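Local coordinates for protein (R)-specific enoyl-CoA hydratase (Pseudomonas aeruginosa, PDB 5CPG) that catalyses the reversible (R)-specific hydration of trans-2-enoyl-CoA thioesters to (R)-3-hydroxyacyl-CoA, as a hotdog-fold dimer of the MaoC family, at residues A[21-25]-A[26-30]; A[56-59]-A[60-64]; A[65-68]-A[69-73]. All coordinates share one frame; numbering follows the deposited sequence.

Contact 1: A[21-25]-A[26-30]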
loop_
_atom_site.group_PDB
_atom_site.type_symbol
_atom_site.label_atom_id
_atom_site.label_comp_id
_atom_site.label_asym_id
_atom_site.label_seq_id
_atom_site.Cartn_x
_atom_site.Cartn_y
_atom_site.Cartn_z
ATOM N N SER A 21 12.257 -8.577 -0.997
ATOM C CA SER A 21 11.382 -9.142 0.017
ATOM C C SER A 21 10.840 -10.484 -0.448
ATOM O O SER A 21 10.468 -10.657 -1.594
ATOM C CB SER A 21 10.229 -8.194 0.333
ATOM O OG SER A 21 9.411 -8.727 1.365
ATOM N N SER A 22 10.795 -11.457 0.458
ATOM C CA SER A 22 10.205 -12.722 0.089
ATOM C C SER A 22 8.705 -12.644 0.339
ATOM O O SER A 22 8.286 -11.941 1.230
ATOM C CB SER A 22 10.824 -13.844 0.916
ATOM O OG SER A 22 10.716 -13.508 2.295
ATOM N N ILE A 23 7.909 -13.347 -0.452
ATOM C CA ILE A 23 6.463 -13.379 -0.246
ATOM C C ILE A 23 6.054 -14.647 0.514
ATOM O O ILE A 23 5.785 -15.697 -0.062
ATOM C CB ILE A 23 5.703 -13.320 -1.572
ATOM C CG1 ILE A 23 6.236 -12.146 -2.405
ATOM C CG2 ILE A 23 4.215 -13.130 -1.303
ATOM C CD1 ILE A 23 6.137 -10.839 -1.707
ATOM N N ALA A 24 5.983 -14.513 1.823
ATOM C CA ALA A 24 5.714 -15.665 2.666
ATOM C C ALA A 24 4.303 -15.566 3.199
ATOM O O ALA A 24 3.624 -14.556 3.051
ATOM C CB ALA A 24 6.740 -15.711 3.822
ATOM N N GLU A 25 3.849 -16.624 3.836
ATOM C CA GLU A 25 2.497 -16.656 4.367
ATOM C C GLU A 25 2.264 -15.471 5.305
ATOM O O GLU A 25 1.216 -14.874 5.349
ATOM C CB GLU A 25 2.278 -17.973 5.125
ATOM C CG GLU A 25 0.891 -18.051 5.745
ATOM C CD GLU A 25 0.605 -19.330 6.497
ATOM O OE1 GLU A 25 1.432 -19.683 7.362
ATOM O OE2 GLU A 25 -0.464 -19.940 6.237
ATOM N N ARG A 26 3.281 -15.147 6.063
ATOM C CA ARG A 26 3.147 -14.134 7.084
ATOM C C ARG A 26 2.934 -12.761 6.460
ATOM O O ARG A 26 2.226 -11.937 7.013
ATOM C CB ARG A 26 4.414 -14.171 7.928
ATOM C CG ARG A 26 4.320 -13.667 9.278
ATOM C CD ARG A 26 5.577 -14.083 9.998
ATOM N NE ARG A 26 6.012 -12.955 10.785
ATOM C CZ ARG A 26 5.712 -12.785 12.064
ATOM N NH1 ARG A 26 5.008 -13.704 12.708
ATOM N NH2 ARG A 26 6.126 -11.697 12.685
ATOM N N ASP A 27 3.513 -12.553 5.276
ATOM C CA ASP A 27 3.303 -11.280 4.545
ATOM C C ASP A 27 1.866 -11.136 4.101
ATOM O O ASP A 27 1.273 -10.058 4.208
ATOM C CB ASP A 27 4.245 -11.214 3.377
ATOM C CG ASP A 27 5.682 -11.300 3.841
ATOM O OD1 ASP A 27 6.126 -10.349 4.477
ATOM O OD2 ASP A 27 6.349 -12.320 3.633
ATOM N N LEU A 28 1.290 -12.235 3.639
ATOM C CA LEU A 28 -0.116 -12.232 3.201
ATOM C C LEU A 28 -0.978 -11.943 4.395
ATOM O O LEU A 28 -1.910 -11.157 4.316
ATOM C CB LEU A 28 -0.490 -13.584 2.546
ATOM C CG LEU A 28 -0.298 -13.743 1.028
ATOM C CD1 LEU A 28 0.981 -13.063 0.564
ATOM C CD2 LEU A 28 -0.344 -15.222 0.629
ATOM N N GLN A 29 -0.673 -12.581 5.532
ATOM C CA GLN A 29 -1.500 -12.390 6.715
ATOM C C GLN A 29 -1.353 -10.962 7.292
ATOM O O GLN A 29 -2.339 -10.357 7.657
ATOM C CB GLN A 29 -1.142 -13.408 7.779
ATOM C CG GLN A 29 -1.517 -14.811 7.371
ATOM C CD GLN A 29 -0.886 -15.841 8.266
ATOM O OE1 GLN A 29 0.222 -15.647 8.772
ATOM N NE2 GLN A 29 -1.566 -16.958 8.432
ATOM N N LEU A 30 -0.131 -10.438 7.352
ATOM C CA LEU A 30 0.054 -9.097 7.866
ATOM C C LEU A 30 -0.656 -8.076 6.958
ATOM O O LEU A 30 -1.250 -7.109 7.454
ATOM C CB LEU A 30 1.559 -8.741 7.963
ATOM C CG LEU A 30 2.234 -9.557 9.052
ATOM C CD1 LEU A 30 3.736 -9.465 8.840
ATOM C CD2 LEU A 30 1.853 -9.048 10.473
#

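Contact 2: A[56-59]-A[60-64]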
loop_
_atom_site.group_PDB
_atom_site.type_symbol
_atom_site.label_atom_id
_atom_site.label_comp_id
_atom_site.label_asym_id
_atom_site.label_seq_id
_atom_site.Cartn_x
_atom_site.Cartn_y
_atom_site.Cartn_z
ATOM N N ARG A 56 -2.388 -19.694 -2.711
ATOM C CA ARG A 56 -2.699 -18.316 -2.328
ATOM C C ARG A 56 -1.833 -17.310 -3.104
ATOM O O ARG A 56 -0.721 -17.603 -3.524
ATOM C CB ARG A 56 -2.529 -18.138 -0.831
ATOM C CG ARG A 56 -3.668 -18.748 0.013
ATOM C CD ARG A 56 -3.287 -18.776 1.470
ATOM N NE ARG A 56 -2.219 -19.739 1.706
ATOM C CZ ARG A 56 -1.699 -19.980 2.896
ATOM N NH1 ARG A 56 -2.139 -19.318 3.958
ATOM N NH2 ARG A 56 -0.726 -20.871 3.030
ATOM N N ILE A 57 -2.357 -16.106 -3.279
ATOM C CA ILE A 57 -1.608 -15.052 -3.973
ATOM C C ILE A 57 -1.561 -13.798 -3.073
ATOM O O ILE A 57 -2.394 -13.628 -2.186
ATOM C CB ILE A 57 -2.234 -14.688 -5.349
ATOM C CG1 ILE A 57 -3.595 -14.028 -5.180
ATOM C CG2 ILE A 57 -2.405 -15.933 -6.224
ATOM C CD1 ILE A 57 -4.193 -13.564 -6.483
ATOM N N ALA A 58 -0.604 -12.918 -3.351
ATOM C CA ALA A 58 -0.432 -11.711 -2.534
ATOM C C ALA A 58 -1.423 -10.661 -2.983
ATOM O O ALA A 58 -1.893 -10.678 -4.127
ATOM C CB ALA A 58 1.001 -11.176 -2.676
ATOM N N HIS A 59 -1.744 -9.748 -2.084
ATOM C CA HIS A 59 -2.510 -8.564 -2.472
ATOM C C HIS A 59 -1.691 -7.724 -3.427
ATOM O O HIS A 59 -0.507 -7.505 -3.205
ATOM C CB HIS A 59 -2.861 -7.745 -1.233
ATOM C CG HIS A 59 -3.503 -8.543 -0.129
ATOM N ND1 HIS A 59 -2.792 -9.364 0.713
ATOM C CD2 HIS A 59 -4.783 -8.567 0.307
ATOM C CE1 HIS A 59 -3.616 -9.881 1.620
ATOM N NE2 HIS A 59 -4.831 -9.406 1.393
ATOM N N GLY A 60 -2.325 -7.223 -4.487
ATOM C CA GLY A 60 -1.577 -6.399 -5.423
ATOM C C GLY A 60 -0.879 -5.243 -4.759
ATOM O O GLY A 60 0.259 -4.923 -5.102
ATOM N N MET A 61 -1.555 -4.616 -3.795
ATOM C CA MET A 61 -1.015 -3.430 -3.158
ATOM C C MET A 61 0.139 -3.710 -2.180
ATOM O O MET A 61 0.734 -2.770 -1.675
ATOM C CB MET A 61 -2.150 -2.680 -2.447
ATOM C CG MET A 61 -1.825 -1.336 -1.825
ATOM S SD MET A 61 -1.175 -0.144 -3.006
ATOM C CE MET A 61 -2.675 0.244 -3.913
ATOM N N LEU A 62 0.438 -4.991 -1.910
ATOM C CA LEU A 62 1.657 -5.322 -1.157
ATOM C C LEU A 62 2.877 -4.681 -1.871
ATOM O O LEU A 62 3.793 -4.167 -1.212
ATOM C CB LEU A 62 1.829 -6.836 -1.005
ATOM C CG LEU A 62 3.119 -7.309 -0.289
ATOM C CD1 LEU A 62 3.167 -6.794 1.138
ATOM C CD2 LEU A 62 3.230 -8.827 -0.322
ATOM N N SER A 63 2.889 -4.640 -3.198
ATOM C CA SER A 63 4.009 -3.990 -3.858
ATOM C C SER A 63 4.091 -2.492 -3.581
ATOM O O SER A 63 5.191 -1.955 -3.547
ATOM C CB SER A 63 3.952 -4.205 -5.365
ATOM O OG SER A 63 4.255 -5.551 -5.681
ATOM N N GLY A 64 2.941 -1.820 -3.398
ATOM C CA GLY A 64 2.981 -0.401 -3.058
ATOM C C GLY A 64 3.612 -0.233 -1.692
ATOM O O GLY A 64 4.372 0.665 -1.464
#

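Contact 3: A[65-68]-A[69-73]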
loop_
_atom_site.group_PDB
_atom_site.type_symbol
_atom_site.label_atom_id
_atom_site.label_comp_id
_atom_site.label_asym_id
_atom_site.label_seq_id
_atom_site.Cartn_x
_atom_site.Cartn_y
_atom_site.Cartn_z
ATOM N N ALA A 65 3.274 -1.124 -0.765
ATOM C CA ALA A 65 3.911 -1.102 0.522
ATOM C C ALA A 65 5.439 -1.252 0.440
ATOM O O ALA A 65 6.181 -0.507 1.090
ATOM C CB ALA A 65 3.306 -2.205 1.423
ATOM N N LEU A 66 5.901 -2.218 -0.333
ATOM C CA LEU A 66 7.347 -2.462 -0.466
ATOM C C LEU A 66 8.045 -1.276 -1.122
ATOM O O LEU A 66 9.092 -0.862 -0.671
ATOM C CB LEU A 66 7.583 -3.747 -1.285
ATOM C CG LEU A 66 7.041 -4.990 -0.569
ATOM C CD1 LEU A 66 7.187 -6.189 -1.490
ATOM C CD2 LEU A 66 7.823 -5.212 0.744
ATOM N N ILE A 67 7.437 -0.717 -2.179
ATOM C CA ILE A 67 7.970 0.475 -2.827
ATOM C C ILE A 67 8.130 1.606 -1.812
ATOM O O ILE A 67 9.167 2.269 -1.782
ATOM C CB ILE A 67 7.067 0.928 -3.985
ATOM C CG1 ILE A 67 7.277 -0.018 -5.174
ATOM C CG2 ILE A 67 7.370 2.367 -4.394
ATOM C CD1 ILE A 67 6.183 0.109 -6.292
ATOM N N SER A 68 7.102 1.826 -0.990
ATOM C CA SER A 68 7.167 2.970 -0.063
ATOM C C SER A 68 8.276 2.770 0.939
ATOM O O SER A 68 8.939 3.741 1.326
ATOM C CB SER A 68 5.832 3.186 0.659
ATOM O OG SER A 68 5.551 2.130 1.551
ATOM N N ALA A 69 8.501 1.527 1.364
ATOM C CA ALA A 69 9.571 1.269 2.352
ATOM C C ALA A 69 10.958 1.439 1.684
ATOM O O ALA A 69 11.907 1.912 2.330
ATOM C CB ALA A 69 9.415 -0.128 2.970
ATOM N N ALA A 70 11.073 1.057 0.408
ATOM C CA ALA A 70 12.348 1.240 -0.308
ATOM C C ALA A 70 12.692 2.706 -0.358
ATOM O O ALA A 70 13.823 3.104 -0.147
ATOM C CB ALA A 70 12.267 0.683 -1.718
ATOM N N ILE A 71 11.701 3.529 -0.649
ATOM C CA ILE A 71 11.962 4.960 -0.792
ATOM C C ILE A 71 12.323 5.543 0.577
ATOM O O ILE A 71 13.300 6.282 0.759
ATOM C CB ILE A 71 10.738 5.666 -1.377
ATOM C CG1 ILE A 71 10.491 5.204 -2.835
ATOM C CG2 ILE A 71 10.843 7.195 -1.207
ATOM C CD1 ILE A 71 9.235 5.843 -3.432
ATOM N N ALA A 72 11.544 5.149 1.583
ATOM C CA ALA A 72 11.734 5.674 2.920
ATOM C C ALA A 72 12.961 5.201 3.644
ATOM O O ALA A 72 13.423 5.913 4.543
ATOM C CB ALA A 72 10.502 5.345 3.780
ATOM N N THR A 73 13.464 4.013 3.303
ATOM C CA THR A 73 14.612 3.473 4.057
ATOM C C THR A 73 15.886 3.327 3.246
ATOM O O THR A 73 16.963 3.136 3.859
ATOM C CB THR A 73 14.301 2.090 4.718
ATOM O OG1 THR A 73 14.101 1.064 3.742
ATOM C CG2 THR A 73 13.029 2.188 5.596
#

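Contact 1: A[21-25]-A[26-30]
Asp-27 and Ala-24 meet at the N-terminus of helix 25-35, where strand 16-22 of the hotdog sheet runs out and the chain turns into the helix. Ala-24 holds the N-cap place. Its N-H is taken by Asp-27 OD2 at 2.9 Å through the lone pair that points away from OD1, as in the return bond of a capping box, although the N-cap itself is an alanine and has no side-chain acceptor. Asp-27 CG lies anti to its own carbonyl carbon (chi1 -59°), which swings the carboxylate back past the helix start. Ser-22 O also lies 3.1 Å from Asp-27 OD2, a close approach of two acceptors with no hydrogen bond between them. In the backbone, Ala-24 O receives weak bonds from Asp-27 N and Leu-28 N, and the next bond, Gln-29 N to Glu-25 O at 3.0 Å, is a full-strength one.

Among flat polar groups, the Glu-25 carboxylate and the Gln-29 amide are stacked with planes only 9° apart, Glu-25 CD lying 3.8 Å from Gln-29 NE2; Glu-25 OE2 has its salt bridge with Arg-56. Arg-26 leads away, giving NH2 to Ile-152 O.

The apolar part is buried: Ile-23 and Leu-28 cross at about a right angle, CG2 of Ile-23 being 3.7 Å from CD1 of Leu-28.

Contact 2: A[56-59]-A[60-64]
His-59 and Leu-62 are the two ends of a type I beta turn that leads the loop after helix 45-49 into helix 62-73, the central helix of the hotdog fold. The backbone bond that closes it runs from Leu-62 N to His-59 O and is 3.0 Å long. The N-H comes in above the carbonyl plane, 57° out of it, and so misses the lone-pair directions. Leu-62 CB rests 3.3 Å from the same oxygen, so that one carbonyl meets both the backbone and the side-chain root of this residue. The winding goes on with Ser-63 N on Gly-60 O at 3.3 Å and a weak bond from Gly-64 N to Met-61 O.

Apolar contact across the turn is light. Leu-62 carries CG anti to its backbone N (chi1 177°), which brings CD2 within 4.0 Å of Ala-58 CB, and both side chains also pack on Ile-23. Met-61 leads away from the turn to strand 81-89 and to Tyr-82 of the second subunit.

The imidazole of His-59 also leaves the turn: with CG anti to the carbonyl carbon, the ring stacks on His-42, meets Phe-31 with planes at about 45° and bonds through NE2 to Asp-37 O, Asp-37 and His-42 lying in the sequence that matches the hydratase 2 motif. Since a carbonyl oxygen can only accept, NE2 is the donor, and His-59 joins the helix entry through its own carbonyl and the motif through its ring.

Contact 3: A[65-68]-A[69-73]
Ile-67 and Ile-71 lie side by side, one turn apart and pointing the same way, on the central helix 62-73 that the hotdog sheet wraps. Ile-67 CG2 is 4.1 Å from Ile-71 CD1, while Ile-71 CG1 rests 3.4 Å from Ile-67 O. Small side chains fill the adjoining turns, such as Ala-70 CB at 3.5 Å from Ile-67 O.

These positions are set by four consecutive i to i+4 backbone bonds, from Ala-69 N to Ala-65 O through Ala-72 N to Ser-68 O, all 3.0 to 3.1 Å long. Ser-68 adds a side-chain bond: its OG stands between backbone N and carbonyl carbon (chi1 68°) and gives its proton to Ala-65 O at 2.8 Å. That oxygen is gripped twice, by Ser-68 OG and Ala-69 N, both from the same face of its plane.

Farther out, the isoleucines press on the sheet, Ile-67 on Leu-87 and Val-129, Ile-71 on Leu-103 and Ile-135. Elsewhere the helix meets the second subunit: Ala-69 and Ala-72 pack on Asp-37 of that chain, and Ala-72 O accepts from its Asn-39 ND2 and from a bound glycerol.

At the last turn Ala-69 O also has two donors, but from opposite faces of its plane: Thr-73 N at 2.8 Å and Thr-73 OG1 at 2.7 Å.

Contacts 2 and 3 are successive parts of one element, the entry and the body of helix 62-73, with centres about 14 Å apart. Contact 1 lies beside the entry, its centre about 9 Å from that of contact 2; a salt bridge from Glu-25 OE2 to Arg-56 NH1 (2.9 Å) and packing of Ile-23 CD1 on Leu-62 CD2 (3.8 Å) join them. Contact 3 is farther from contact 1, about 16 Å between centres, yet Ser-21 CB reaches Leu-66 CD2 at 3.9 Å. The sequence matching the hydratase 2 motif is met twice: contact 2 touches it within its own chain, contact 3 in the second subunit, consistent with a pocket formed at the dimer interface.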